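PDB 3CE2: putative peptidase from Chlamydophila abortus, which probably acts as a zinc-dependent oligopeptidase of the M3B metallopeptidase family, degrading small bioactive peptides. Local coordinates for residues D310-D315 / I512-V517. Sequence-based numbering, arbitrary orientation.
Sequences DFHFYD and IITFDV. With ZN (zinc ion), chain E.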
loop_
_atom_site.group_PDB
_atom_site.type_symbol
_atom_site.label_atom_id
_atom_site.label_comp_id
_atom_site.label_asym_id
_atom_site.label_seq_id
_atom_site.Cartn_x
_atom_site.Cartn_y
_atom_site.Cartn_z
ATOM N N ASP A 310 -30.874 -13.942 -8.681
ATOM C CA ASP A 310 -29.980 -14.198 -7.553
ATOM C C ASP A 310 -28.634 -13.501 -7.750
ATOM O O ASP A 310 -28.447 -12.808 -8.748
ATOM C CB ASP A 310 -29.862 -15.682 -7.240
ATOM C CG ASP A 310 -29.324 -16.470 -8.383
ATOM O OD1 ASP A 310 -29.078 -15.876 -9.454
ATOM O OD2 ASP A 310 -29.140 -17.699 -8.202
ATOM N N PHE A 311 -27.718 -13.612 -6.801
ATOM C CA PHE A 311 -26.537 -12.760 -6.894
ATOM C C PHE A 311 -25.321 -13.573 -6.587
ATOM O O PHE A 311 -25.139 -14.040 -5.460
ATOM C CB PHE A 311 -26.636 -11.598 -5.918
ATOM C CG PHE A 311 -25.743 -10.449 -6.234
ATOM C CD1 PHE A 311 -25.987 -9.650 -7.334
ATOM C CD2 PHE A 311 -24.672 -10.145 -5.414
ATOM C CE1 PHE A 311 -25.167 -8.561 -7.628
ATOM C CE2 PHE A 311 -23.852 -9.053 -5.697
ATOM C CZ PHE A 311 -24.102 -8.262 -6.823
ATOM N N HIS A 312 -24.494 -13.752 -7.609
ATOM C CA HIS A 312 -23.359 -14.632 -7.520
ATOM C C HIS A 312 -22.117 -13.786 -7.320
ATOM O O HIS A 312 -22.107 -12.575 -7.615
ATOM C CB HIS A 312 -23.249 -15.439 -8.805
ATOM C CG HIS A 312 -24.209 -16.590 -8.889
ATOM N ND1 HIS A 312 -23.841 -17.891 -8.607
ATOM C CD2 HIS A 312 -25.518 -16.640 -9.233
ATOM C CE1 HIS A 312 -24.880 -18.689 -8.768
ATOM N NE2 HIS A 312 -25.913 -17.956 -9.140
ATOM N N PHE A 313 -21.058 -14.417 -6.824
ATOM C CA PHE A 313 -19.799 -13.710 -6.687
ATOM C C PHE A 313 -19.381 -13.057 -7.983
ATOM O O PHE A 313 -18.683 -12.054 -7.957
ATOM C CB PHE A 313 -18.698 -14.633 -6.230
ATOM C CG PHE A 313 -18.661 -14.835 -4.771
ATOM C CD1 PHE A 313 -18.475 -13.740 -3.914
ATOM C CD2 PHE A 313 -18.769 -16.114 -4.241
ATOM C CE1 PHE A 313 -18.409 -13.908 -2.539
ATOM C CE2 PHE A 313 -18.707 -16.314 -2.852
ATOM C CZ PHE A 313 -18.525 -15.205 -1.994
ATOM N N TYR A 314 -19.801 -13.614 -9.118
ATOM C CA TYR A 314 -19.419 -13.017 -10.391
ATOM C C TYR A 314 -20.333 -11.874 -10.774
ATOM O O TYR A 314 -20.286 -11.386 -11.898
ATOM C CB TYR A 314 -19.327 -14.058 -11.504
ATOM C CG TYR A 314 -20.526 -14.965 -11.655
ATOM C CD1 TYR A 314 -21.638 -14.572 -12.389
ATOM C CD2 TYR A 314 -20.531 -16.223 -11.095
ATOM C CE1 TYR A 314 -22.733 -15.412 -12.546
ATOM C CE2 TYR A 314 -21.612 -17.068 -11.241
ATOM C CZ TYR A 314 -22.712 -16.644 -11.970
ATOM O OH TYR A 314 -23.778 -17.476 -12.118
ATOM N N ASP A 315 -21.158 -11.426 -9.839
ATOM C CA ASP A 315 -22.048 -10.320 -10.141
ATOM C C ASP A 315 -21.550 -9.072 -9.456
ATOM O O ASP A 315 -21.867 -7.948 -9.864
ATOM C CB ASP A 315 -23.462 -10.664 -9.705
ATOM C CG ASP A 315 -24.097 -11.691 -10.614
ATOM O OD1 ASP A 315 -24.067 -11.469 -11.856
ATOM O OD2 ASP A 315 -24.590 -12.723 -10.098
ATOM N N ILE A 512 -26.616 -12.947 1.243
ATOM C CA ILE A 512 -26.927 -12.316 -0.047
ATOM C C ILE A 512 -26.433 -13.104 -1.248
ATOM O O ILE A 512 -27.078 -13.118 -2.290
ATOM C CB ILE A 512 -26.406 -10.854 -0.115
ATOM C CG1 ILE A 512 -26.800 -10.178 -1.424
ATOM C CG2 ILE A 512 -24.884 -10.819 0.031
ATOM C CD1 ILE A 512 -28.261 -10.333 -1.811
ATOM N N ILE A 513 -25.279 -13.752 -1.102
ATOM C CA ILE A 513 -24.616 -14.398 -2.231
ATOM C C ILE A 513 -25.078 -15.835 -2.385
ATOM O O ILE A 513 -25.166 -16.581 -1.403
ATOM C CB ILE A 513 -23.063 -14.385 -2.072
ATOM C CG1 ILE A 513 -22.530 -12.955 -2.126
ATOM C CG2 ILE A 513 -22.402 -15.188 -3.196
ATOM C CD1 ILE A 513 -22.497 -12.404 -3.529
ATOM N N THR A 514 -25.352 -16.229 -3.622
ATOM C CA THR A 514 -25.554 -17.625 -3.919
ATOM C C THR A 514 -24.203 -18.214 -4.336
ATOM O O THR A 514 -23.571 -17.724 -5.267
ATOM C CB THR A 514 -26.549 -17.764 -5.063
ATOM O OG1 THR A 514 -27.804 -17.189 -4.668
ATOM C CG2 THR A 514 -26.700 -19.251 -5.502
ATOM N N PHE A 515 -23.760 -19.249 -3.643
ATOM C CA PHE A 515 -22.464 -19.842 -3.924
ATOM C C PHE A 515 -22.488 -20.722 -5.147
ATOM O O PHE A 515 -23.508 -21.295 -5.469
ATOM C CB PHE A 515 -21.962 -20.646 -2.726
ATOM C CG PHE A 515 -21.706 -19.809 -1.522
ATOM C CD1 PHE A 515 -21.700 -18.420 -1.622
ATOM C CD2 PHE A 515 -21.443 -20.388 -0.296
ATOM C CE1 PHE A 515 -21.459 -17.609 -0.518
ATOM C CE2 PHE A 515 -21.201 -19.578 0.830
ATOM C CZ PHE A 515 -21.217 -18.176 0.701
ATOM N N ASP A 516 -21.366 -20.798 -5.853
ATOM C CA ASP A 516 -21.214 -21.792 -6.894
ATOM C C ASP A 516 -20.448 -22.947 -6.290
ATOM O O ASP A 516 -19.961 -22.835 -5.175
ATOM C CB ASP A 516 -20.520 -21.213 -8.108
ATOM C CG ASP A 516 -21.397 -20.246 -8.858
ATOM O OD1 ASP A 516 -22.073 -20.665 -9.840
ATOM O OD2 ASP A 516 -21.419 -19.062 -8.460
ATOM N N VAL A 517 -20.364 -24.070 -6.989
ATOM C CA VAL A 517 -19.817 -25.287 -6.365
ATOM C C VAL A 517 -18.331 -25.172 -6.027
ATOM O O VAL A 517 -17.858 -25.853 -5.143
ATOM C CB VAL A 517 -20.099 -26.564 -7.213
ATOM C CG1 VAL A 517 -21.575 -26.789 -7.321
ATOM C CG2 VAL A 517 -19.535 -26.417 -8.629
HETATM ZN ZN ZN E . -27.987 -18.357 -9.610
HETATM O O HOH W 1 -28.717 -18.132 -11.348
HETATM O O HOH W 2 -21.201 -17.032 -6.524
#
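A zinc ion away from the HExxH centre is bound by one loop, and a second loop hydrogen-bonds to its histidine ligand, with His312 meeting Asp516 and Thr514. The ion takes Asp310 OD2, His312 NE2 at 2.2 Å and a water that also donates to Asp310 OD1. At the other ring nitrogen, His312 ND1 donates to Asp516 OD2 over 2.7 Å; the acceptor lies near the imidazole plane, while the bond reaches the oxygen on its syn side, 33° out of the carboxylate plane. This bond would restrain rotation of the ring and would probably make NE2 a stronger donor to the zinc. Both faces of the imidazole are contacted: Thr514 CB rests over one, toward the rim, and Tyr314 OH sits 3.3 Å above the centre of the opposite one. A second water links Phe313 N, Thr514 O and Asp516 OD2, so that OD2 is gripped twice. Thr514 N donates an almost straight bond to Phe311 O at 2.9 Å, tying the backbones. Farther from the metal, Ile513 CG2 lies 3.8 Å from the Phe313 ring centroid, 9° off the normal, a CH-pi contact. The Phe313 and Phe515 rings are near parallel, planes 10° apart, but slid so far that they barely overlap; Phe515 also packs on helix 494-509. Through ND1, the second loop thus supplies the second-shell carboxylate of a carboxylate-histidine-zinc triad, a motif found in many zinc proteins.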